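Local coordinates for protein putative solute-binding component of ABC transporter (Clostridium phytofermentans, PDB 4YS6) that binds beta-D-glucose and probably serves as the sugar-capturing solute-binding component of an ABC transporter, at residues A[202-211]-A[224-235]. Residues are numbered along the deposited sequence; the frame is centred on the assembly and turned at random.
Sequences KSGSVAFEKV and RMDAIIASYYAD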
ATOM      1  N   LYS A 202     -11.820 -21.384   4.305  1.00 18.74           N
ATOM      2  CA  LYS A 202     -13.170 -21.899   4.522  1.00 19.04           C
ATOM      3  C   LYS A 202     -14.243 -21.120   3.751  1.00 21.28           C
ATOM      4  O   LYS A 202     -15.232 -21.703   3.306  1.00 22.82           O
ATOM      5  CB  LYS A 202     -13.543 -21.905   6.015  1.00 26.33           C
ATOM      6  CG  LYS A 202     -12.797 -22.925   6.850  1.00 31.12           C
ATOM      7  CD  LYS A 202     -13.746 -23.886   7.580  1.00 41.83           C
ATOM      8  CE  LYS A 202     -14.772 -23.152   8.436  1.00 47.95           C
ATOM      9  NZ  LYS A 202     -15.757 -24.028   9.159  1.00 44.59           N
ATOM     10  N   SER A 203     -14.052 -19.812   3.604  1.00 18.78           N
ATOM     11  CA  SER A 203     -14.981 -18.969   2.831  1.00 21.96           C
ATOM     12  C   SER A 203     -14.963 -19.269   1.333  1.00 21.33           C
ATOM     13  O   SER A 203     -15.883 -18.865   0.589  1.00 23.88           O
ATOM     14  CB  SER A 203     -14.659 -17.494   3.037  1.00 19.90           C
ATOM     15  OG  SER A 203     -13.480 -17.137   2.348  1.00 19.05           O
ATOM     16  N   GLY A 204     -13.910 -19.941   0.879  1.00 20.12           N
ATOM     17  CA  GLY A 204     -13.712 -20.214  -0.539  1.00 18.77           C
ATOM     18  C   GLY A 204     -13.198 -19.032  -1.363  1.00 18.56           C
ATOM     19  O   GLY A 204     -12.988 -19.161  -2.567  1.00 21.26           O
ATOM     20  N   SER A 205     -12.990 -17.881  -0.731  1.00 16.66           N
ATOM     21  CA  SER A 205     -12.515 -16.702  -1.446  1.00 18.42           C
ATOM     22  C   SER A 205     -11.010 -16.645  -1.471  1.00 13.79           C
ATOM     23  O   SER A 205     -10.373 -16.334  -0.462  1.00 14.93           O
ATOM     24  CB  SER A 205     -13.077 -15.439  -0.808  1.00 19.71           C
ATOM     25  OG  SER A 205     -14.486 -15.479  -0.906  1.00 21.96           O
ATOM     26  N   VAL A 206     -10.453 -16.957  -2.631  1.00 14.61           N
ATOM     27  CA  VAL A 206      -9.006 -16.982  -2.819  1.00 14.53           C
ATOM     28  C   VAL A 206      -8.579 -16.060  -3.952  1.00 18.76           C
ATOM     29  O   VAL A 206      -7.561 -15.363  -3.846  1.00 18.81           O
ATOM     30  CB  VAL A 206      -8.525 -18.386  -3.113  1.00 16.27           C
ATOM     31  CG1 VAL A 206      -7.016 -18.415  -3.368  1.00 21.12           C
ATOM     32  CG2 VAL A 206      -8.879 -19.338  -1.966  1.00 22.39           C
ATOM     33  N   ALA A 207      -9.343 -16.076  -5.037  1.00 18.47           N
ATOM     34  CA  ALA A 207      -9.056 -15.246  -6.203  1.00 23.52           C
ATOM     35  C   ALA A 207      -9.013 -13.767  -5.870  1.00 16.34           C
ATOM     36  O   ALA A 207      -9.744 -13.294  -5.003  1.00 16.34           O
ATOM     37  CB  ALA A 207     -10.082 -15.494  -7.282  1.00 25.56           C
ATOM     38  N   PHE A 208      -8.144 -13.034  -6.573  1.00 18.54           N
ATOM     39  CA  PHE A 208      -7.929 -11.614  -6.311  1.00 16.55           C
ATOM     40  C   PHE A 208      -9.246 -10.862  -6.259  1.00 16.00           C
ATOM     41  O   PHE A 208      -9.475 -10.079  -5.329  1.00 17.16           O
ATOM     42  CB  PHE A 208      -7.026 -10.999  -7.386  1.00 15.93           C
ATOM     43  CG  PHE A 208      -6.776  -9.523  -7.210  1.00 14.65           C
ATOM     44  CD1 PHE A 208      -5.821  -9.070  -6.325  1.00 14.43           C
ATOM     45  CD2 PHE A 208      -7.505  -8.587  -7.929  1.00 22.11           C
ATOM     46  CE1 PHE A 208      -5.585  -7.738  -6.156  1.00 18.00           C
ATOM     47  CE2 PHE A 208      -7.264  -7.227  -7.767  1.00 22.36           C
ATOM     48  CZ  PHE A 208      -6.313  -6.802  -6.874  1.00 22.98           C
ATOM     49  N   GLU A 209     -10.099 -11.115  -7.247  1.00 16.69           N
ATOM     50  CA  GLU A 209     -11.392 -10.446  -7.337  1.00 20.40           C
ATOM     51  C   GLU A 209     -12.253 -10.649  -6.107  1.00 23.09           C
ATOM     52  O   GLU A 209     -13.022  -9.755  -5.731  1.00 25.11           O
ATOM     53  CB  GLU A 209     -12.165 -10.941  -8.568  1.00 37.30           C
ATOM     54  CG  GLU A 209     -12.394 -12.456  -8.577  1.00 60.16           C
ATOM     55  CD  GLU A 209     -13.154 -12.946  -9.798  1.00 70.56           C
ATOM     56  OE1 GLU A 209     -13.784 -12.111 -10.485  1.00 70.91           O
ATOM     57  OE2 GLU A 209     -13.121 -14.171 -10.063  1.00 69.72           O
ATOM     58  N   LYS A 210     -12.163 -11.834  -5.508  1.00 17.35           N
ATOM     59  CA  LYS A 210     -13.010 -12.190  -4.370  1.00 18.59           C
ATOM     60  C   LYS A 210     -12.473 -11.647  -3.032  1.00 20.80           C
ATOM     61  O   LYS A 210     -13.226 -11.502  -2.073  1.00 17.84           O
ATOM     62  CB  LYS A 210     -13.148 -13.703  -4.262  1.00 16.83           C
ATOM     63  CG  LYS A 210     -13.890 -14.384  -5.418  1.00 23.36           C
ATOM     64  CD  LYS A 210     -14.174 -15.851  -5.059  1.00 42.74           C
ATOM     65  CE  LYS A 210     -14.927 -16.623  -6.151  1.00 58.21           C
ATOM     66  NZ  LYS A 210     -14.126 -16.832  -7.396  1.00 61.63           N
ATOM     67  N   VAL A 211     -11.175 -11.379  -2.951  1.00 15.65           N
ATOM     68  CA  VAL A 211     -10.575 -10.954  -1.683  1.00 15.26           C
ATOM     69  C   VAL A 211     -10.193  -9.479  -1.634  1.00 15.24           C
ATOM     70  O   VAL A 211      -9.747  -8.979  -0.588  1.00 12.82           O
ATOM     71  CB  VAL A 211      -9.328 -11.799  -1.359  1.00 15.35           C
ATOM     72  CG1 VAL A 211      -9.737 -13.251  -1.223  1.00 18.48           C
ATOM     73  CG2 VAL A 211      -8.255 -11.663  -2.423  1.00 14.45           C
ATOM     74  N   ARG A 224     -16.857  -7.584   6.052  1.00 15.19           N
ATOM     75  CA  ARG A 224     -16.631  -8.876   5.422  1.00 18.26           C
ATOM     76  C   ARG A 224     -16.093  -9.890   6.445  1.00 15.28           C
ATOM     77  O   ARG A 224     -16.566 -11.026   6.479  1.00 17.30           O
ATOM     78  CB  ARG A 224     -15.686  -8.731   4.231  1.00 13.57           C
ATOM     79  CG  ARG A 224     -15.263 -10.060   3.604  1.00 15.82           C
ATOM     80  CD  ARG A 224     -14.486  -9.919   2.278  1.00 16.43           C
ATOM     81  NE  ARG A 224     -14.009 -11.246   1.937  1.00 15.86           N
ATOM     82  CZ  ARG A 224     -12.731 -11.613   1.894  1.00 15.77           C
ATOM     83  NH1 ARG A 224     -11.752 -10.727   1.989  1.00 17.04           N
ATOM     84  NH2 ARG A 224     -12.446 -12.878   1.656  1.00 17.50           N
HETATM   85  N   MSE A 225     -15.152  -9.490   7.295  1.00 14.65           N
HETATM   86  CA  MSE A 225     -14.629 -10.413   8.304  1.00 14.96           C
HETATM   87  C   MSE A 225     -15.732 -10.806   9.285  1.00 16.26           C
HETATM   88  O   MSE A 225     -15.809 -11.977   9.685  1.00 16.04           O
HETATM   89  CB  MSE A 225     -13.431  -9.807   9.037  1.00 12.41           C
HETATM   90  CG  MSE A 225     -12.777 -10.714  10.066  1.00 12.15           C
HETATM   91 SE   MSE A 225     -11.714 -12.157   9.164  1.00 32.97          SE
HETATM   92  CE  MSE A 225     -12.759 -13.676   9.587  1.00 25.50           C
ATOM     93  N   ASP A 226     -16.615  -9.869   9.646  1.00 14.30           N
ATOM     94  CA  ASP A 226     -17.718 -10.232  10.547  1.00 22.58           C
ATOM     95  C   ASP A 226     -18.613 -11.319   9.949  1.00 19.18           C
ATOM     96  O   ASP A 226     -19.058 -12.250  10.653  1.00 19.82           O
ATOM     97  CB  ASP A 226     -18.564  -9.015  10.900  1.00 24.94           C
ATOM     98  CG  ASP A 226     -19.018  -9.038  12.342  1.00 59.53           C
ATOM     99  OD1 ASP A 226     -18.148  -8.904  13.236  1.00 68.42           O
ATOM    100  OD2 ASP A 226     -20.232  -9.210  12.580  1.00 69.22           O
ATOM    101  N   ALA A 227     -18.865 -11.215   8.655  1.00 16.61           N
ATOM    102  CA  ALA A 227     -19.711 -12.170   7.960  1.00 18.48           C
ATOM    103  C   ALA A 227     -19.008 -13.515   7.837  1.00 17.81           C
ATOM    104  O   ALA A 227     -19.619 -14.574   7.944  1.00 20.36           O
ATOM    105  CB  ALA A 227     -20.096 -11.622   6.587  1.00 20.07           C
ATOM    106  N   ILE A 228     -17.705 -13.478   7.604  1.00 15.17           N
ATOM    107  CA  ILE A 228     -16.929 -14.713   7.541  1.00 15.35           C
ATOM    108  C   ILE A 228     -16.891 -15.403   8.926  1.00 14.66           C
ATOM    109  O   ILE A 228     -17.107 -16.614   9.020  1.00 15.10           O
ATOM    110  CB  ILE A 228     -15.541 -14.437   7.012  1.00 18.47           C
ATOM    111  CG1 ILE A 228     -15.629 -14.073   5.524  1.00 18.32           C
ATOM    112  CG2 ILE A 228     -14.634 -15.658   7.174  1.00 21.28           C
ATOM    113  CD1 ILE A 228     -14.297 -13.646   4.905  1.00 21.31           C
ATOM    114  N   ILE A 229     -16.653 -14.650   9.988  1.00 14.71           N
ATOM    115  CA  ILE A 229     -16.681 -15.235  11.333  1.00 16.08           C
ATOM    116  C   ILE A 229     -18.016 -15.927  11.600  1.00 20.15           C
ATOM    117  O   ILE A 229     -18.066 -17.088  12.019  1.00 19.43           O
ATOM    118  CB  ILE A 229     -16.433 -14.173  12.424  1.00 15.70           C
ATOM    119  CG1 ILE A 229     -15.017 -13.607  12.291  1.00 22.45           C
ATOM    120  CG2 ILE A 229     -16.638 -14.773  13.822  1.00 18.13           C
ATOM    121  CD1 ILE A 229     -14.812 -12.289  13.046  1.00 24.33           C
ATOM    122  N   ALA A 230     -19.105 -15.221  11.336  1.00 15.05           N
ATOM    123  CA  ALA A 230     -20.450 -15.725  11.633  1.00 21.46           C
ATOM    124  C   ALA A 230     -20.792 -16.965  10.816  1.00 23.20           C
ATOM    125  O   ALA A 230     -21.485 -17.853  11.295  1.00 23.06           O
ATOM    126  CB  ALA A 230     -21.479 -14.637  11.389  1.00 25.72           C
ATOM    127  N   SER A 231     -20.307 -17.025   9.582  1.00 18.72           N
ATOM    128  CA  SER A 231     -20.648 -18.113   8.672  1.00 20.38           C
ATOM    129  C   SER A 231     -19.764 -19.342   8.848  1.00 20.01           C
ATOM    130  O   SER A 231     -20.240 -20.457   8.688  1.00 23.75           O
ATOM    131  CB  SER A 231     -20.562 -17.634   7.226  1.00 25.64           C
ATOM    132  OG  SER A 231     -21.407 -16.519   6.998  1.00 31.30           O
ATOM    133  N   TYR A 232     -18.491 -19.148   9.179  1.00 21.11           N
ATOM    134  CA  TYR A 232     -17.523 -20.236   9.108  1.00 21.25           C
ATOM    135  C   TYR A 232     -16.689 -20.482  10.363  1.00 24.29           C
ATOM    136  O   TYR A 232     -16.071 -21.530  10.468  1.00 28.81           O
ATOM    137  CB  TYR A 232     -16.577 -19.982   7.937  1.00 24.03           C
ATOM    138  CG  TYR A 232     -17.274 -19.791   6.612  1.00 20.82           C
ATOM    139  CD1 TYR A 232     -17.969 -20.826   6.008  1.00 32.35           C
ATOM    140  CD2 TYR A 232     -17.249 -18.565   5.978  1.00 26.83           C
ATOM    141  CE1 TYR A 232     -18.616 -20.637   4.798  1.00 29.18           C
ATOM    142  CE2 TYR A 232     -17.892 -18.362   4.775  1.00 31.08           C
ATOM    143  CZ  TYR A 232     -18.574 -19.399   4.189  1.00 30.83           C
ATOM    144  OH  TYR A 232     -19.207 -19.181   2.990  1.00 41.67           O
ATOM    145  N   TYR A 233     -16.639 -19.532  11.296  1.00 19.72           N
ATOM    146  CA  TYR A 233     -15.763 -19.660  12.467  1.00 23.14           C
ATOM    147  C   TYR A 233     -16.528 -19.340  13.756  1.00 28.82           C
ATOM    148  O   TYR A 233     -15.984 -18.783  14.706  1.00 26.45           O
ATOM    149  CB  TYR A 233     -14.535 -18.742  12.321  1.00 21.45           C
ATOM    150  CG  TYR A 233     -13.710 -19.007  11.069  1.00 20.17           C
ATOM    151  CD1 TYR A 233     -12.748 -20.009  11.041  1.00 19.53           C
ATOM    152  CD2 TYR A 233     -13.904 -18.254   9.904  1.00 19.73           C
ATOM    153  CE1 TYR A 233     -11.999 -20.262   9.882  1.00 19.30           C
ATOM    154  CE2 TYR A 233     -13.162 -18.499   8.752  1.00 19.51           C
ATOM    155  CZ  TYR A 233     -12.205 -19.507   8.746  1.00 19.77           C
ATOM    156  OH  TYR A 233     -11.463 -19.749   7.602  1.00 23.38           O
ATOM    157  N   ALA A 234     -17.806 -19.682  13.771  1.00 25.01           N
ATOM    158  CA  ALA A 234     -18.669 -19.403  14.920  1.00 36.04           C
ATOM    159  C   ALA A 234     -18.779 -20.655  15.758  1.00 38.89           C
ATOM    160  O   ALA A 234     -19.151 -20.606  16.929  1.00 46.26           O
ATOM    161  CB  ALA A 234     -20.043 -18.944  14.469  1.00 35.52           C
ATOM    162  N   ASP A 235     -18.490 -21.782  15.120  1.00 40.74           N
ATOM    163  CA  ASP A 235     -18.349 -23.048  15.807  1.00 49.79           C
ATOM    164  C   ASP A 235     -16.937 -23.100  16.378  1.00 59.27           C
ATOM    165  O   ASP A 235     -16.289 -22.063  16.550  1.00 65.78           O
ATOM    166  CB  ASP A 235     -18.626 -24.224  14.854  1.00 47.86           C
ATOM    167  CG  ASP A 235     -17.752 -24.199  13.597  1.00 53.67           C
ATOM    168  OD1 ASP A 235     -16.720 -23.498  13.572  1.00 51.63           O
ATOM    169  OD2 ASP A 235     -18.104 -24.897  12.623  1.00 54.01           O
TER
HETATM  170  O   HOH W   1     -10.529 -15.150   2.093  1.00 14.55           O
HETATM  171  O   HOH W   2     -12.097  -7.825   1.327  1.00 20.65           O
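The guanidinium of R224 is gripped at both terminal nitrogens, and water carries much of the link to segment 202-211. NH1 gives a hydrogen bond to the carbonyl oxygen of I169 and another, of 3.0 Å, to a water that in turn donates to V211 O; on the other branch, NH2 makes a weak bond to a second water lying within hydrogen-bonding distance of S205 O. The setting is the lobe of this periplasmic binding protein built on the four-stranded parallel sheet, where the loop after edge strand 199-200 passes helix 218-232. Arginine suits the place because its chain, extended from CG to NE with CG anti to the backbone N (chi1 173°), spans from the long helix to the loop and the short helix 208-211, where K210 O sits over one guanidinium face, 4.0 Å from CZ, while S205 CB packs 3.6 Å from NH2.

At the helix's C-terminal end, the packing is mostly of carbon on aromatic rings, with polar links at its edges. Tyrosine offers S203 a flat face: S203 CA makes a CH-pi contact 3.5 Å above the Y232 ring plane, and S231 CB packs on the opposite face. Serine is small enough to lie there while its OG bonds to E168 and accepts from S205 N in an ST turn. K202, bent at chi2 (-123°) and chi3, is long enough to run past both tyrosines. K202 CB lies 3.4 Å from Y233 OH, a hydroxyl whose place at the ring's far end lets it reach E168. The ammonium has a weak partner in T237, and its bond across the contact, K202 NZ to Y232 O at 2.8 Å, is weak too.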